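PDB 4N4P: acylneuraminate lyase from Mycoplasma synoviae, which belongs to the dihydrodipicolinate synthetase family, whose members fold as TIM barrels, and is modelled here as an assembly of four chains. Local coordinates for residues Thr211-Ala225 with Val234-Leu248. Numbering follows the deposited sequence.
Sequences TYNVNAKGANAIIKA and VMKLTHTYNDYVLDL
Y241 inserts its ring between N215, G218, A219 and I222, a knob into a hole of the facing helix. The fold is a TIM barrel. Helix 212-227 follows the last barrel strand, 206-209, and helix 231-248 is the first of the helices added after the barrel. The two segments run nearly antiparallel, at 161°, and their axes come within 9.0 Å.

Y241 starts with CG anti to its backbone N (chi1 -158°), which sends the ring across the interface. Y241 CB meets I222 CD1 at 3.7 Å. Next, CD1 passes the backbone C of G218, where no side chain intervenes. Y241 CE1 lies 3.4 Å from N215 ND2 and also touches A219 N. CZ reaches A219 CB. At the tip, Y241 OH donates to T211 OG1 at 2.7 Å, with the OG1 near the plane of the ring. Beside this bond the hydroxyl brushes the Y212 ring. T211 OG1 is also hydrogen-bonded to D193, so the tyrosine joins a short polar chain.

Y244, one turn on, sets its CD2 over the centre of one face of the Y241 ring. The N215 amide stands almost perpendicular to the Y244 ring, with ND2 over one face toward the rim. N215 OD1 accepts from G218 N, an Asx motif at the kink of this helix. Y244 OH donates to T211 O at 2.7 Å, in the carbonyl plane and on a lone pair (C=O...donor angle 128°). N215 N is a second donor to that carbonyl.

Toward A225 the packing is apolar. I222 CG1 lies 3.7 Å from L237 CB, and A225 CB rests against V234 CG2 and L237 CD1. Between these side chains and the tyrosines, one water donates to G218 O at 3.0 Å and to L237 O at 2.8 Å.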
loop_
_atom_site.group_PDB
_atom_site.type_symbol
_atom_site.label_atom_id
_atom_site.label_comp_id
_atom_site.label_asym_id
_atom_site.label_seq_id
_atom_site.Cartn_x
_atom_site.Cartn_y
_atom_site.Cartn_z
ATOM N N THR A 211 23.595 -1.424 11.758
ATOM C CA THR A 211 24.296 -0.170 12.102
ATOM C C THR A 211 25.215 -0.312 13.322
ATOM O O THR A 211 26.099 0.519 13.537
ATOM C CB THR A 211 23.323 1.032 12.305
ATOM O OG1 THR A 211 22.542 0.814 13.480
ATOM C CG2 THR A 211 22.399 1.202 11.091
ATOM N N TYR A 212 25.039 -1.380 14.097
ATOM C CA TYR A 212 25.880 -1.589 15.281
ATOM C C TYR A 212 27.253 -2.119 14.889
ATOM O O TYR A 212 28.138 -2.195 15.735
ATOM C CB TYR A 212 25.230 -2.543 16.305
ATOM C CG TYR A 212 23.771 -2.222 16.568
ATOM C CD1 TYR A 212 23.370 -0.905 16.858
ATOM C CD2 TYR A 212 22.795 -3.222 16.510
ATOM C CE1 TYR A 212 22.012 -0.585 17.090
ATOM C CE2 TYR A 212 21.433 -2.919 16.734
ATOM C CZ TYR A 212 21.057 -1.595 17.008
ATOM O OH TYR A 212 19.727 -1.291 17.224
ATOM N N ASN A 213 27.428 -2.485 13.616
ATOM C CA ASN A 213 28.752 -2.881 13.121
ATOM C C ASN A 213 29.817 -1.811 13.388
ATOM O O ASN A 213 30.979 -2.143 13.632
ATOM C CB ASN A 213 28.742 -3.194 11.608
ATOM C CG ASN A 213 28.234 -4.599 11.280
ATOM O OD1 ASN A 213 27.090 -4.785 10.799
ATOM N ND2 ASN A 213 29.088 -5.584 11.477
ATOM N N VAL A 214 29.448 -0.530 13.304
ATOM C CA VAL A 214 30.448 0.528 13.421
ATOM C C VAL A 214 30.058 1.615 14.441
ATOM O O VAL A 214 30.864 2.500 14.748
ATOM C CB VAL A 214 30.813 1.167 12.030
ATOM C CG1 VAL A 214 31.339 0.088 11.079
ATOM C CG2 VAL A 214 29.585 1.892 11.416
ATOM N N ASN A 215 28.848 1.527 14.986
ATOM C CA ASN A 215 28.419 2.491 15.987
ATOM C C ASN A 215 27.787 1.870 17.216
ATOM O O ASN A 215 26.785 2.390 17.749
ATOM C CB ASN A 215 27.508 3.574 15.402
ATOM C CG ASN A 215 27.489 4.822 16.249
ATOM O OD1 ASN A 215 28.249 4.928 17.232
ATOM N ND2 ASN A 215 26.645 5.790 15.878
ATOM N N ALA A 216 28.387 0.775 17.698
ATOM C CA ALA A 216 27.944 0.186 18.961
ATOM C C ALA A 216 28.033 1.209 20.087
ATOM O O ALA A 216 27.206 1.198 20.987
ATOM C CB ALA A 216 28.776 -1.087 19.310
ATOM N N LYS A 217 29.033 2.100 20.039
ATOM C CA LYS A 217 29.169 3.106 21.092
ATOM C C LYS A 217 27.912 4.003 21.182
ATOM O O LYS A 217 27.396 4.262 22.284
ATOM C CB LYS A 217 30.414 3.975 20.878
ATOM C CG LYS A 217 30.651 4.989 21.994
ATOM C CD LYS A 217 32.040 5.609 21.898
ATOM C CE LYS A 217 32.028 6.851 21.059
ATOM N NZ LYS A 217 33.291 7.628 21.289
ATOM N N GLY A 218 27.446 4.465 20.030
ATOM C CA GLY A 218 26.306 5.398 19.928
ATOM C C GLY A 218 25.017 4.708 20.334
ATOM O O GLY A 218 24.170 5.308 21.013
ATOM N N ALA A 219 24.912 3.425 20.010
ATOM C CA ALA A 219 23.720 2.641 20.404
ATOM C C ALA A 219 23.726 2.321 21.903
ATOM O O ALA A 219 22.685 2.467 22.604
ATOM C CB ALA A 219 23.623 1.353 19.558
ATOM N N ASN A 220 24.893 1.923 22.413
ATOM C CA ASN A 220 25.038 1.700 23.847
ATOM C C ASN A 220 24.768 2.952 24.647
ATOM O O ASN A 220 24.221 2.857 25.743
ATOM C CB ASN A 220 26.426 1.138 24.213
ATOM C CG ASN A 220 26.495 -0.366 24.061
ATOM O OD1 ASN A 220 27.501 -0.926 23.560
ATOM N ND2 ASN A 220 25.444 -1.035 24.483
ATOM N N ALA A 221 25.096 4.119 24.090
ATOM C CA ALA A 221 24.867 5.358 24.816
ATOM C C ALA A 221 23.374 5.517 25.065
ATOM O O ALA A 221 22.966 5.980 26.139
ATOM C CB ALA A 221 25.455 6.581 24.065
ATOM N N ILE A 222 22.573 5.128 24.084
ATOM C CA ILE A 222 21.106 5.204 24.214
ATOM C C ILE A 222 20.625 4.230 25.303
ATOM O O ILE A 222 19.856 4.600 26.189
ATOM C CB ILE A 222 20.384 4.912 22.881
ATOM C CG1 ILE A 222 20.679 6.012 21.849
ATOM C CG2 ILE A 222 18.865 4.821 23.084
ATOM C CD1 ILE A 222 20.386 5.539 20.441
ATOM N N ILE A 223 21.118 3.005 25.250
ATOM C CA ILE A 223 20.720 1.996 26.235
ATOM C C ILE A 223 21.103 2.467 27.641
ATOM O O ILE A 223 20.287 2.394 28.573
ATOM C CB ILE A 223 21.374 0.634 25.943
ATOM C CG1 ILE A 223 20.855 0.090 24.602
ATOM C CG2 ILE A 223 21.070 -0.355 27.127
ATOM C CD1 ILE A 223 21.566 -1.165 24.080
ATOM N N LYS A 224 22.328 2.952 27.789
ATOM C CA LYS A 224 22.790 3.401 29.128
ATOM C C LYS A 224 21.961 4.579 29.638
ATOM O O LYS A 224 21.568 4.605 30.812
ATOM C CB LYS A 224 24.287 3.713 29.138
ATOM C CG LYS A 224 25.174 2.483 28.834
ATOM C CD LYS A 224 24.826 1.218 29.673
ATOM C CE LYS A 224 25.553 1.217 31.013
ATOM N NZ LYS A 224 25.830 -0.174 31.535
ATOM N N ALA A 225 21.663 5.529 28.759
ATOM C CA ALA A 225 20.801 6.665 29.134
ATOM C C ALA A 225 19.396 6.205 29.536
ATOM O O ALA A 225 18.813 6.714 30.501
ATOM C CB ALA A 225 20.730 7.724 27.974
ATOM N N VAL A 234 18.089 10.152 26.243
ATOM C CA VAL A 234 17.566 9.117 25.333
ATOM C C VAL A 234 17.076 9.801 24.041
ATOM O O VAL A 234 17.351 9.335 22.941
ATOM C CB VAL A 234 16.424 8.319 25.961
ATOM C CG1 VAL A 234 15.728 7.437 24.910
ATOM C CG2 VAL A 234 16.950 7.440 27.099
ATOM N N MET A 235 16.317 10.883 24.194
ATOM C CA MET A 235 15.848 11.654 23.023
ATOM C C MET A 235 16.987 12.195 22.176
ATOM O O MET A 235 17.001 12.002 20.969
ATOM C CB MET A 235 14.958 12.822 23.451
ATOM C CG MET A 235 13.782 12.355 24.286
ATOM S SD MET A 235 12.824 13.745 24.925
ATOM C CE MET A 235 11.989 12.933 26.300
ATOM N N LYS A 236 17.901 12.925 22.816
ATOM C CA LYS A 236 18.992 13.586 22.111
ATOM C C LYS A 236 19.890 12.558 21.412
ATOM O O LYS A 236 20.221 12.725 20.245
ATOM C CB LYS A 236 19.794 14.450 23.095
ATOM C CG LYS A 236 21.059 15.079 22.491
ATOM C CD LYS A 236 21.827 15.930 23.531
ATOM C CE LYS A 236 23.303 16.108 23.112
ATOM N NZ LYS A 236 24.041 14.782 23.220
ATOM N N LEU A 237 20.244 11.481 22.128
ATOM C CA LEU A 237 21.132 10.446 21.570
ATOM C C LEU A 237 20.449 9.643 20.450
ATOM O O LEU A 237 21.120 9.142 19.528
ATOM C CB LEU A 237 21.630 9.479 22.657
ATOM C CG LEU A 237 22.535 10.134 23.715
ATOM C CD1 LEU A 237 22.637 9.159 24.897
ATOM C CD2 LEU A 237 23.928 10.506 23.182
ATOM N N THR A 238 19.129 9.517 20.544
ATOM C CA THR A 238 18.371 8.882 19.469
ATOM C C THR A 238 18.381 9.791 18.224
ATOM O O THR A 238 18.589 9.309 17.103
ATOM C CB THR A 238 16.931 8.581 19.891
ATOM O OG1 THR A 238 16.944 7.541 20.893
ATOM C CG2 THR A 238 16.075 8.104 18.666
ATOM N N HIS A 239 18.170 11.095 18.425
ATOM C CA HIS A 239 18.195 12.014 17.261
ATOM C C HIS A 239 19.545 11.945 16.573
ATOM O O HIS A 239 19.615 11.849 15.350
ATOM C CB HIS A 239 17.850 13.450 17.686
ATOM C CG HIS A 239 16.467 13.575 18.262
ATOM N ND1 HIS A 239 15.395 12.860 17.775
ATOM C CD2 HIS A 239 15.986 14.328 19.283
ATOM C CE1 HIS A 239 14.309 13.160 18.471
ATOM N NE2 HIS A 239 14.637 14.058 19.385
ATOM N N THR A 240 20.616 11.916 17.373
ATOM C CA THR A 240 21.960 11.776 16.823
ATOM C C THR A 240 22.138 10.449 16.095
ATOM O O THR A 240 22.618 10.422 14.969
ATOM C CB THR A 240 23.030 11.938 17.905
ATOM O OG1 THR A 240 22.894 13.256 18.448
ATOM C CG2 THR A 240 24.449 11.795 17.295
ATOM N N TYR A 241 21.748 9.354 16.746
ATOM C CA TYR A 241 21.863 8.027 16.137
ATOM C C TYR A 241 21.095 7.944 14.822
ATOM O O TYR A 241 21.555 7.383 13.831
ATOM C CB TYR A 241 21.388 6.930 17.116
ATOM C CG TYR A 241 21.969 5.589 16.748
ATOM C CD1 TYR A 241 23.271 5.242 17.142
ATOM C CD2 TYR A 241 21.254 4.709 15.923
ATOM C CE1 TYR A 241 23.833 4.036 16.757
ATOM C CE2 TYR A 241 21.808 3.488 15.524
ATOM C CZ TYR A 241 23.104 3.164 15.958
ATOM O OH TYR A 241 23.670 1.980 15.591
ATOM N N ASN A 242 19.903 8.499 14.798
ATOM C CA ASN A 242 19.103 8.366 13.572
ATOM C C ASN A 242 19.611 9.289 12.484
ATOM O O ASN A 242 19.503 8.963 11.321
ATOM C CB ASN A 242 17.625 8.586 13.879
ATOM C CG ASN A 242 17.024 7.378 14.645
ATOM O OD1 ASN A 242 17.746 6.427 14.959
ATOM N ND2 ASN A 242 15.721 7.413 14.919
ATOM N N ASP A 243 20.223 10.405 12.886
ATOM C CA ASP A 243 20.950 11.252 11.926
ATOM C C ASP A 243 22.035 10.391 11.286
ATOM O O ASP A 243 22.210 10.388 10.060
ATOM C CB ASP A 243 21.610 12.455 12.616
ATOM C CG ASP A 243 20.639 13.568 12.954
ATOM O OD1 ASP A 243 19.468 13.549 12.531
ATOM O OD2 ASP A 243 21.080 14.480 13.653
ATOM N N TYR A 244 22.749 9.664 12.135
ATOM C CA TYR A 244 23.836 8.773 11.704
ATOM C C TYR A 244 23.336 7.721 10.733
ATOM O O TYR A 244 23.933 7.515 9.681
ATOM C CB TYR A 244 24.513 8.120 12.917
ATOM C CG TYR A 244 25.068 6.725 12.695
ATOM C CD1 TYR A 244 26.201 6.506 11.885
ATOM C CD2 TYR A 244 24.463 5.605 13.326
ATOM C CE1 TYR A 244 26.713 5.198 11.688
ATOM C CE2 TYR A 244 24.975 4.315 13.164
ATOM C CZ TYR A 244 26.087 4.111 12.335
ATOM O OH TYR A 244 26.586 2.837 12.160
ATOM N N VAL A 245 22.238 7.053 11.083
ATOM C CA VAL A 245 21.720 6.004 10.203
ATOM C C VAL A 245 21.382 6.560 8.822
ATOM O O VAL A 245 21.801 5.997 7.812
ATOM C CB VAL A 245 20.506 5.274 10.806
ATOM C CG1 VAL A 245 20.028 4.177 9.841
ATOM C CG2 VAL A 245 20.881 4.647 12.195
ATOM N N LEU A 246 20.641 7.671 8.771
ATOM C CA LEU A 246 20.276 8.279 7.494
ATOM C C LEU A 246 21.521 8.741 6.687
ATOM O O LEU A 246 21.585 8.566 5.445
ATOM C CB LEU A 246 19.310 9.452 7.727
ATOM C CG LEU A 246 17.935 8.964 8.204
ATOM C CD1 LEU A 246 16.953 10.117 8.415
ATOM C CD2 LEU A 246 17.368 7.935 7.230
ATOM N N ASP A 247 22.504 9.296 7.391
ATOM C CA ASP A 247 23.750 9.724 6.727
ATOM C C ASP A 247 24.474 8.494 6.192
ATOM O O ASP A 247 24.969 8.491 5.051
ATOM C CB ASP A 247 24.660 10.535 7.687
ATOM C CG ASP A 247 24.321 12.015 7.721
ATOM O OD1 ASP A 247 23.619 12.515 6.828
ATOM O OD2 ASP A 247 24.825 12.706 8.617
ATOM N N LEU A 248 24.541 7.445 7.010
ATOM C CA LEU A 248 25.237 6.205 6.618
ATOM C C LEU A 248 24.683 5.623 5.322
ATOM O O LEU A 248 25.447 5.251 4.416
ATOM C CB LEU A 248 25.112 5.163 7.741
ATOM C CG LEU A 248 25.748 3.794 7.482
ATOM C CD1 LEU A 248 27.278 3.924 7.372
ATOM C CD2 LEU A 248 25.354 2.823 8.601
HETATM O O HOH W 1 23.736 8.052 19.808
#